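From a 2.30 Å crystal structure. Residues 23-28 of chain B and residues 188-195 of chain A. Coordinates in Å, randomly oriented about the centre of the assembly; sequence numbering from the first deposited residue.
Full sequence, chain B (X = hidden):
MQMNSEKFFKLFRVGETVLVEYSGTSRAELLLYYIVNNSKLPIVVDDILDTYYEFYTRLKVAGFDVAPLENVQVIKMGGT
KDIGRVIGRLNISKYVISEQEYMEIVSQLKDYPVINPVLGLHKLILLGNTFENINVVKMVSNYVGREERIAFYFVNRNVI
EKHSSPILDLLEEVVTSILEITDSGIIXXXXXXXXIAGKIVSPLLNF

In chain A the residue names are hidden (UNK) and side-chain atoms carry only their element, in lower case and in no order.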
# COMPACT_ATOMS: atom_id res chain seq x y z
N SER B 23 15.76 16.10 -4.56
CA SER B 23 15.41 15.44 -3.30
C SER B 23 16.09 16.22 -2.16
O SER B 23 16.79 17.20 -2.41
CB SER B 23 15.89 13.99 -3.29
OG SER B 23 17.30 13.92 -3.16
N GLY B 24 15.88 15.77 -0.93
CA GLY B 24 16.48 16.43 0.21
C GLY B 24 18.00 16.41 0.26
O GLY B 24 18.61 17.32 0.82
N THR B 25 18.62 15.38 -0.33
CA THR B 25 20.08 15.26 -0.34
C THR B 25 20.74 15.96 -1.54
O THR B 25 21.97 16.03 -1.62
CB THR B 25 20.52 13.78 -0.35
OG1 THR B 25 19.95 13.12 -1.49
CG2 THR B 25 20.07 13.06 0.93
N SER B 26 19.93 16.46 -2.47
CA SER B 26 20.43 17.13 -3.68
C SER B 26 21.11 18.49 -3.51
O SER B 26 21.93 18.88 -4.34
CB SER B 26 19.29 17.30 -4.70
OG SER B 26 18.83 16.05 -5.16
N ARG B 27 20.77 19.21 -2.45
CA ARG B 27 21.33 20.54 -2.22
C ARG B 27 20.94 21.41 -3.41
O ARG B 27 21.78 22.05 -4.03
CB ARG B 27 22.86 20.50 -2.13
CG ARG B 27 23.41 19.69 -0.97
CD ARG B 27 24.87 20.01 -0.75
NE ARG B 27 25.04 21.36 -0.23
CZ ARG B 27 26.20 22.01 -0.18
NH1 ARG B 27 27.31 21.42 -0.64
NH2 ARG B 27 26.27 23.23 0.34
N ALA B 28 19.64 21.40 -3.71
CA ALA B 28 19.11 22.16 -4.84
C ALA B 28 19.44 23.65 -4.81
O ALA B 28 19.49 24.30 -5.85
CB ALA B 28 17.59 21.95 -4.93
N UNK A 188 27.71 10.03 5.80
CA UNK A 188 27.47 11.45 5.65
C UNK A 188 26.66 11.57 4.36
O UNK A 188 27.23 11.67 3.27
c UNK A 188 28.80 12.23 5.48
c UNK A 188 28.51 13.71 5.21
c UNK A 188 31.09 12.55 6.56
c UNK A 188 29.66 12.06 6.73
N UNK A 189 25.33 11.55 4.48
CA UNK A 189 24.44 11.63 3.32
C UNK A 189 24.37 13.01 2.67
O UNK A 189 24.07 13.13 1.48
c UNK A 189 22.90 9.69 3.95
n UNK A 189 19.11 9.29 4.28
c UNK A 189 21.57 9.33 4.57
c UNK A 189 20.40 9.72 3.68
c UNK A 189 23.02 11.19 3.70
N UNK A 190 24.63 14.04 3.46
CA UNK A 190 24.62 15.40 2.94
C UNK A 190 25.54 16.25 3.79
O UNK A 190 25.60 16.10 5.01
c UNK A 190 21.62 17.76 2.07
c UNK A 190 21.12 18.72 3.13
n UNK A 190 19.80 19.33 2.75
c UNK A 190 23.19 15.97 2.97
c UNK A 190 23.08 17.34 2.32
N UNK A 191 26.28 17.14 3.14
CA UNK A 191 27.19 18.03 3.85
C UNK A 191 27.47 19.30 3.04
O UNK A 191 27.37 19.33 1.83
o UNK A 191 29.45 18.17 4.67
c UNK A 191 28.49 17.27 4.11
N UNK A 192 27.81 20.38 3.78
CA UNK A 192 28.17 21.62 3.09
C UNK A 192 29.49 21.48 2.33
O UNK A 192 29.80 22.24 1.42
c UNK A 192 28.26 22.73 4.14
c UNK A 192 29.03 23.92 3.56
c UNK A 192 26.88 24.25 5.64
c UNK A 192 26.86 23.21 4.52
N UNK A 193 30.27 20.45 2.76
CA UNK A 193 31.47 20.06 2.02
C UNK A 193 31.17 18.94 1.01
O UNK A 193 30.87 17.81 1.36
n UNK A 193 35.22 20.78 7.03
c UNK A 193 34.06 21.18 6.25
c UNK A 193 33.80 20.13 5.15
c UNK A 193 32.51 19.58 3.04
c UNK A 193 32.68 20.56 4.20
N UNK A 194 31.30 19.30 -0.27
CA UNK A 194 31.06 18.38 -1.38
C UNK A 194 31.87 17.09 -1.30
O UNK A 194 31.37 16.00 -1.59
o UNK A 194 30.31 21.18 -2.38
c UNK A 194 31.39 19.07 -2.70
c UNK A 194 31.40 20.59 -2.59
o UNK A 194 32.49 21.18 -2.70
N UNK A 195 33.13 17.23 -0.91
CA UNK A 195 34.04 16.10 -0.82
C UNK A 195 33.58 14.92 0.04
O UNK A 195 33.58 13.78 -0.42
c UNK A 195 35.40 16.60 -0.31
o UNK A 195 37.52 17.19 1.72
c UNK A 195 35.28 17.43 0.96
o UNK A 195 36.75 19.23 1.48
c UNK A 195 36.62 17.99 1.42
O HOH W 1 24.50 14.74 -0.71
O HOH W 2 29.40 23.53 -1.98
O HOH W 3 27.41 19.37 -2.78

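Position A188 carries four side-chain carbons and no heteroatom, forked at the first carbon, with one arm two carbons long. This branching at the beta carbon identifies Ile A188, a strand residue whose side chain stays out of reach of chain B.

At position A189 four carbons run in a row and end in nitrogen. One carbon of the row comes within 4.3 Å of Thr B25 CG2, and the residue is Lys A189; the carbon in question is CE, next to the terminal amine. Its backbone also takes part, because water 1 donates to both Lys A189 O (2.8 Å) and Thr B25 O (3.0 Å) and so links the two main chains.

Position A190 again has four carbons in a row and a nitrogen at the end, but here CB points toward chain B. The nitrogen lies 3.0 Å from Gly B24 O, and a carbon of the chain packs 3.8 Å from Thr B25 CA. This is Lys A190, with NZ donating a hydrogen bond to Gly B24 O. The contacting carbon is CD, which also lies 4.0 Å from Arg B27 CG, so the aliphatic part of the lysine rests against Thr B25 CA and Arg B27 CG while its amine reaches a carbonyl inside the type I turn from Ser B23 to Ser B26.

Position A191 has one carbon and one oxygen, and its CB points away from chain B. It is Ser A191, whose OG accepts a hydrogen bond from the backbone N of position A193 at 3.1 Å. Its carbonyl O is 3.2 Å from Arg B27 NH1, but it lies over a face of the guanidinium and the angle is too poor for a hydrogen bond.

Position A192 shows four carbons, forked at the first, with one arm two carbons long. Although CB points away, a carbon of the fork lies 4.2 Å from Arg B27 NH2. The residue is Ile A192 and that carbon is CG1; the backbone O accepts a weak hydrogen bond from Arg B27 NH1 at 3.3 Å.

Position A193 has four carbons in a row ending in nitrogen. It is Lys A193; its CB points away from chain B and it makes no contact with that stretch.

Position A194 has two carbons, the second carrying two oxygens, one of them 3.5 Å from Arg B27 NH1. The short carboxylate is that of Asp A194, and the close oxygen, OD1, forms a salt bridge near the guanidinium plane.

Position A195 has three carbons, the third bearing two oxygens. It is Glu A195, too distant to contribute.

The contact thus rests on two long basic side chains, each reaching across the interface to the other chain. Lys A190 anchors to the turn carbonyl of Gly B24, while Arg B27 extends to Ile A192 O and Asp A194 OD1. Waters 2 and 3 each accept from Arg B27 NH1 and donate to Asp A194 OD1, weakly in the case of water 3, reinforcing the long salt bridge.

Chain A 188-195: IKKSIKDE
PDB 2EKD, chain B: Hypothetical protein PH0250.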